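Local structure of probable adhesion protein (Pseudomonas aeruginosa PAO1, 6R3Z) at residues Pro32-His41 against Ser249-Ser257. The protein binds ferrous iron, and also manganese and nickel ions, probably as the periplasmic solute-binding protein of a metal transport system. Numbering follows the deposited sequence.
Sequences PLIPAGFNPH and SHISYGDYS. With NI (nickel (II) ion), chain B; EDO (1,2-ethanediol), chain G.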
ATOM      1  N   PRO A  32     -15.241   3.204   5.470  1.00 25.20           N
ATOM      2  CA  PRO A  32     -14.223   2.204   5.838  1.00 24.42           C
ATOM      3  C   PRO A  32     -14.879   1.014   6.533  1.00 28.47           C
ATOM      4  O   PRO A  32     -15.800   1.196   7.346  1.00 27.86           O
ATOM      5  CB  PRO A  32     -13.308   2.960   6.810  1.00 26.40           C
ATOM      6  CG  PRO A  32     -13.612   4.417   6.565  1.00 31.01           C
ATOM      7  CD  PRO A  32     -15.072   4.434   6.259  1.00 27.13           C
ATOM      8  N   LEU A  33     -14.440  -0.197   6.166  1.00 24.55           N
ATOM      9  CA  LEU A  33     -14.978  -1.426   6.746  1.00 25.76           C
ATOM     10  C   LEU A  33     -14.478  -1.629   8.156  1.00 29.49           C
ATOM     11  O   LEU A  33     -15.154  -2.285   8.964  1.00 29.31           O
ATOM     12  CB  LEU A  33     -14.630  -2.633   5.884  1.00 26.07           C
ATOM     13  CG  LEU A  33     -15.778  -3.199   5.037  1.00 31.50           C
ATOM     14  CD1 LEU A  33     -16.237  -2.189   3.967  1.00 31.86           C
ATOM     15  CD2 LEU A  33     -15.342  -4.491   4.341  1.00 32.21           C
ATOM     16  N   ILE A  34     -13.272  -1.132   8.438  1.00 26.48           N
ATOM     17  CA  ILE A  34     -12.668  -1.283   9.771  1.00 28.13           C
ATOM     18  C   ILE A  34     -12.258   0.096  10.326  1.00 32.43           C
ATOM     19  O   ILE A  34     -11.908   0.981   9.534  1.00 29.26           O
ATOM     20  CB  ILE A  34     -11.530  -2.355   9.810  1.00 31.74           C
ATOM     21  CG1 ILE A  34     -10.199  -1.863   9.195  1.00 32.10           C
ATOM     22  CG2 ILE A  34     -11.989  -3.670   9.163  1.00 32.77           C
ATOM     23  CD1 ILE A  34      -8.985  -2.890   9.303  1.00 29.48           C
ATOM     24  N   PRO A  35     -12.303   0.311  11.659  1.00 31.72           N
ATOM     25  CA  PRO A  35     -11.957   1.643  12.195  1.00 31.27           C
ATOM     26  C   PRO A  35     -10.496   2.036  11.974  1.00 34.11           C
ATOM     27  O   PRO A  35      -9.625   1.185  11.761  1.00 31.79           O
ATOM     28  CB  PRO A  35     -12.261   1.518  13.697  1.00 33.95           C
ATOM     29  CG  PRO A  35     -13.168   0.348  13.819  1.00 38.94           C
ATOM     30  CD  PRO A  35     -12.752  -0.599  12.736  1.00 34.81           C
ATOM     31  N   ALA A  36     -10.243   3.349  12.008  1.00 32.02           N
ATOM     32  CA  ALA A  36      -8.908   3.911  11.901  1.00 33.29           C
ATOM     33  C   ALA A  36      -8.145   3.546  13.199  1.00 38.67           C
ATOM     34  O   ALA A  36      -8.759   3.385  14.259  1.00 38.78           O
ATOM     35  CB  ALA A  36      -9.002   5.428  11.745  1.00 34.26           C
ATOM     36  N   GLY A  37      -6.836   3.393  13.095  1.00 36.29           N
ATOM     37  CA  GLY A  37      -6.004   3.053  14.244  1.00 36.54           C
ATOM     38  C   GLY A  37      -5.718   1.571  14.396  1.00 40.80           C
ATOM     39  O   GLY A  37      -4.739   1.202  15.049  1.00 41.88           O
ATOM     40  N   PHE A  38      -6.553   0.708  13.782  1.00 35.47           N
ATOM     41  CA  PHE A  38      -6.344  -0.739  13.822  1.00 35.31           C
ATOM     42  C   PHE A  38      -5.328  -1.148  12.751  1.00 35.03           C
ATOM     43  O   PHE A  38      -5.405  -0.661  11.617  1.00 33.62           O
ATOM     44  CB  PHE A  38      -7.674  -1.487  13.626  1.00 38.21           C
ATOM     45  CG  PHE A  38      -8.576  -1.455  14.845  1.00 42.11           C
ATOM     46  CD1 PHE A  38      -9.318  -0.318  15.155  1.00 46.76           C
ATOM     47  CD2 PHE A  38      -8.687  -2.561  15.676  1.00 45.61           C
ATOM     48  CE1 PHE A  38     -10.132  -0.281  16.296  1.00 48.64           C
ATOM     49  CE2 PHE A  38      -9.518  -2.531  16.802  1.00 49.35           C
ATOM     50  CZ  PHE A  38     -10.236  -1.392  17.103  1.00 47.59           C
ATOM     51  N   ASN A  39      -4.381  -2.035  13.113  1.00 29.60           N
ATOM     52  CA  ASN A  39      -3.392  -2.571  12.174  1.00 27.99           C
ATOM     53  C   ASN A  39      -4.137  -3.576  11.295  1.00 29.40           C
ATOM     54  O   ASN A  39      -4.684  -4.560  11.810  1.00 28.22           O
ATOM     55  CB  ASN A  39      -2.231  -3.242  12.919  1.00 29.98           C
ATOM     56  CG  ASN A  39      -1.110  -3.764  12.050  1.00 37.67           C
ATOM     57  OD1 ASN A  39      -1.184  -3.782  10.810  1.00 30.06           O
ATOM     58  ND2 ASN A  39      -0.028  -4.193  12.686  1.00 29.91           N
ATOM     59  N   PRO A  40      -4.235  -3.318   9.976  1.00 26.08           N
ATOM     60  CA  PRO A  40      -4.965  -4.262   9.104  1.00 25.16           C
ATOM     61  C   PRO A  40      -4.342  -5.663   9.049  1.00 29.01           C
ATOM     62  O   PRO A  40      -5.039  -6.625   8.710  1.00 28.75           O
ATOM     63  CB  PRO A  40      -4.980  -3.555   7.751  1.00 26.30           C
ATOM     64  CG  PRO A  40      -3.754  -2.681   7.769  1.00 29.93           C
ATOM     65  CD  PRO A  40      -3.634  -2.211   9.201  1.00 26.21           C
ATOM     66  N   HIS A  41      -3.043  -5.787   9.409  1.00 24.71           N
ATOM     67  CA  HIS A  41      -2.341  -7.074   9.453  1.00 24.52           C
ATOM     68  C   HIS A  41      -2.828  -7.956  10.611  1.00 29.86           C
ATOM     69  O   HIS A  41      -2.739  -9.175  10.521  1.00 29.88           O
ATOM     70  CB  HIS A  41      -0.830  -6.882   9.589  1.00 24.85           C
ATOM     71  CG  HIS A  41      -0.233  -6.119   8.444  1.00 25.59           C
ATOM     72  ND1 HIS A  41      -0.077  -4.752   8.500  1.00 26.40           N
ATOM     73  CD2 HIS A  41       0.147  -6.552   7.218  1.00 26.21           C
ATOM     74  CE1 HIS A  41       0.426  -4.394   7.324  1.00 24.63           C
ATOM     75  NE2 HIS A  41       0.581  -5.451   6.526  1.00 24.94           N
ATOM     76  N   SER A 249       6.420   4.427   4.991  1.00 20.24           N
ATOM     77  CA  SER A 249       5.043   4.282   5.397  1.00 21.08           C
ATOM     78  C   SER A 249       4.313   3.248   4.537  1.00 23.25           C
ATOM     79  O   SER A 249       4.320   3.337   3.310  1.00 22.60           O
ATOM     80  CB  SER A 249       4.313   5.621   5.327  1.00 24.58           C
ATOM     81  OG  SER A 249       2.950   5.450   5.683  1.00 24.05           O
ATOM     82  N   HIS A 250       3.606   2.326   5.202  1.00 20.23           N
ATOM     83  CA  HIS A 250       2.739   1.328   4.556  1.00 18.76           C
ATOM     84  C   HIS A 250       1.365   2.042   4.260  1.00 22.52           C
ATOM     85  O   HIS A 250       0.457   1.420   3.700  1.00 21.65           O
ATOM     86  CB  HIS A 250       2.507   0.189   5.572  1.00 19.33           C
ATOM     87  CG  HIS A 250       1.923  -1.091   5.036  1.00 21.71           C
ATOM     88  ND1 HIS A 250       0.608  -1.162   4.569  1.00 22.12           N
ATOM     89  CD2 HIS A 250       2.429  -2.352   5.090  1.00 22.78           C
ATOM     90  CE1 HIS A 250       0.392  -2.450   4.308  1.00 22.06           C
ATOM     91  NE2 HIS A 250       1.460  -3.195   4.587  1.00 22.11           N
ATOM     92  N   ILE A 251       1.211   3.325   4.693  1.00 18.58           N
ATOM     93  CA  ILE A 251      -0.027   4.140   4.540  1.00 19.01           C
ATOM     94  C   ILE A 251      -1.186   3.342   5.216  1.00 23.94           C
ATOM     95  O   ILE A 251      -2.179   2.954   4.584  1.00 22.34           O
ATOM     96  CB  ILE A 251      -0.287   4.559   3.062  1.00 23.18           C
ATOM     97  CG1 ILE A 251       1.059   5.042   2.387  1.00 24.21           C
ATOM     98  CG2 ILE A 251      -1.416   5.641   3.006  1.00 22.49           C
ATOM     99  CD1 ILE A 251       1.000   5.436   0.891  1.00 27.51           C
ATOM    100  N   SER A 252      -0.978   2.997   6.507  1.00 21.43           N
ATOM    101  CA  SER A 252      -1.920   2.152   7.237  1.00 21.19           C
ATOM    102  C   SER A 252      -2.207   2.652   8.647  1.00 24.68           C
ATOM    103  O   SER A 252      -2.933   1.975   9.370  1.00 23.22           O
ATOM    104  CB  SER A 252      -1.342   0.742   7.332  1.00 24.58           C
ATOM    105  OG  SER A 252      -0.231   0.736   8.222  1.00 22.63           O
ATOM    106  N   TYR A 253      -1.646   3.808   9.045  1.00 22.14           N
ATOM    107  CA  TYR A 253      -1.804   4.327  10.413  1.00 24.11           C
ATOM    108  C   TYR A 253      -2.665   5.584  10.505  1.00 29.04           C
ATOM    109  O   TYR A 253      -2.452   6.506   9.740  1.00 27.90           O
ATOM    110  CB  TYR A 253      -0.401   4.639  10.982  1.00 26.05           C
ATOM    111  CG  TYR A 253      -0.402   4.952  12.460  1.00 29.98           C
ATOM    112  CD1 TYR A 253      -0.359   3.933  13.406  1.00 33.24           C
ATOM    113  CD2 TYR A 253      -0.461   6.267  12.916  1.00 31.16           C
ATOM    114  CE1 TYR A 253      -0.382   4.212  14.773  1.00 37.42           C
ATOM    115  CE2 TYR A 253      -0.492   6.559  14.280  1.00 32.98           C
ATOM    116  CZ  TYR A 253      -0.454   5.527  15.206  1.00 41.66           C
ATOM    117  OH  TYR A 253      -0.449   5.791  16.556  1.00 43.45           O
ATOM    118  N   GLY A 254      -3.545   5.659  11.504  1.00 27.14           N
ATOM    119  CA  GLY A 254      -4.295   6.886  11.754  1.00 27.67           C
ATOM    120  C   GLY A 254      -5.573   7.061  10.971  1.00 29.64           C
ATOM    121  O   GLY A 254      -6.115   6.082  10.469  1.00 29.23           O
ATOM    122  N   ASP A 255      -6.098   8.298  10.928  1.00 26.84           N
ATOM    123  CA  ASP A 255      -7.359   8.641  10.256  1.00 26.64           C
ATOM    124  C   ASP A 255      -7.361   8.388   8.747  1.00 29.47           C
ATOM    125  O   ASP A 255      -6.326   8.509   8.082  1.00 29.07           O
ATOM    126  CB  ASP A 255      -7.746  10.115  10.489  1.00 28.38           C
ATOM    127  CG  ASP A 255      -7.936  10.574  11.934  1.00 37.63           C
ATOM    128  OD1 ASP A 255      -8.054   9.703  12.833  1.00 37.27           O
ATOM    129  OD2 ASP A 255      -7.962  11.801  12.162  1.00 45.37           O
ATOM    130  N   TYR A 256      -8.553   8.106   8.205  1.00 25.00           N
ATOM    131  CA  TYR A 256      -8.725   7.992   6.764  1.00 24.40           C
ATOM    132  C   TYR A 256      -8.903   9.418   6.243  1.00 26.34           C
ATOM    133  O   TYR A 256      -9.517  10.250   6.914  1.00 25.08           O
ATOM    134  CB  TYR A 256      -9.974   7.187   6.420  1.00 24.73           C
ATOM    135  CG  TYR A 256      -9.891   5.752   6.879  1.00 24.47           C
ATOM    136  CD1 TYR A 256      -9.173   4.807   6.149  1.00 25.48           C
ATOM    137  CD2 TYR A 256     -10.526   5.336   8.045  1.00 26.57           C
ATOM    138  CE1 TYR A 256      -9.087   3.481   6.569  1.00 25.96           C
ATOM    139  CE2 TYR A 256     -10.447   4.013   8.478  1.00 27.40           C
ATOM    140  CZ  TYR A 256      -9.744   3.085   7.720  1.00 31.62           C
ATOM    141  OH  TYR A 256      -9.703   1.769   8.090  1.00 27.19           O
ATOM    142  N   SER A 257      -8.333   9.717   5.072  1.00 23.56           N
ATOM    143  CA  SER A 257      -8.446  11.039   4.460  1.00 24.61           C
ATOM    144  C   SER A 257      -8.196  10.912   2.982  1.00 26.22           C
ATOM    145  O   SER A 257      -7.427  10.039   2.552  1.00 24.10           O
ATOM    146  CB  SER A 257      -7.473  12.042   5.088  1.00 28.04           C
ATOM    147  OG  SER A 257      -6.158  11.974   4.558  1.00 29.21           O
TER
HETATM  148 NI    NI B 401       1.469  -5.398   4.530  1.00 22.78          NI
HETATM  149  C1  EDO G 406      -0.598 -10.303   8.119  1.00 56.90           C
HETATM  150  O1  EDO G 406      -1.740 -10.298   7.280  1.00 55.01           O
HETATM  151  C2  EDO G 406      -0.600 -11.585   8.987  1.00 59.37           C
HETATM  152  O2  EDO G 406      -0.370 -11.242  10.345  1.00 60.74           O
HETATM  153  O   HOH W   1     -11.368   0.054   6.412  1.00 30.42           O
HETATM  154  O   HOH W   2      -4.515   1.891  11.469  1.00 34.99           O
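The loops 32-41 and 249-257 run past each other without a direct backbone hydrogen bond, A36 lying opposite D255 and G37 opposite G254, where the CA atoms of the two glycines are 4.9 Å apart. Within the first loop, P35 to F38 form a type II beta turn, and G37 takes up a positive phi there. One water joins the backbones farther along, donating to both F38 O and S252 O. At one end the Y256 ring receives P32 over one face, a CH-pi contact with P32 CB 3.8 Å from the ring centroid, while A36 CB rests 3.8 Å from Y256 CE2. Beyond the ring, Y256 OH donates to I34 O at 2.8 Å, coming in 39° out of the carbonyl plane; a second water donates to the same hydroxyl and accepts from I34 N, tying Y256 to the backbone of I34 a second time. The fold is that of a cluster 9 solute-binding protein, two lobes each built round a parallel four-stranded sheet, and these loops follow edge strands 29-32 and 244-248 of different lobes. At the metal end H41 and H250 approach the ion from the two loops, each binding nickel through NE2 at 2.2 Å, with H66, H111, H177 and H199 completing six histidines. The edge of H41 meets the face of H250 in an offset edge-to-face pair, planes at 89°. With CG of H250 anti to the backbone N (chi1 -166°), the imidazole reaches the ion. N39 OD1 fixes the H41 ring's rotation: it accepts from H41 ND1 at 2.7 Å, close to the imidazole plane, and from H41 N in an Asx turn.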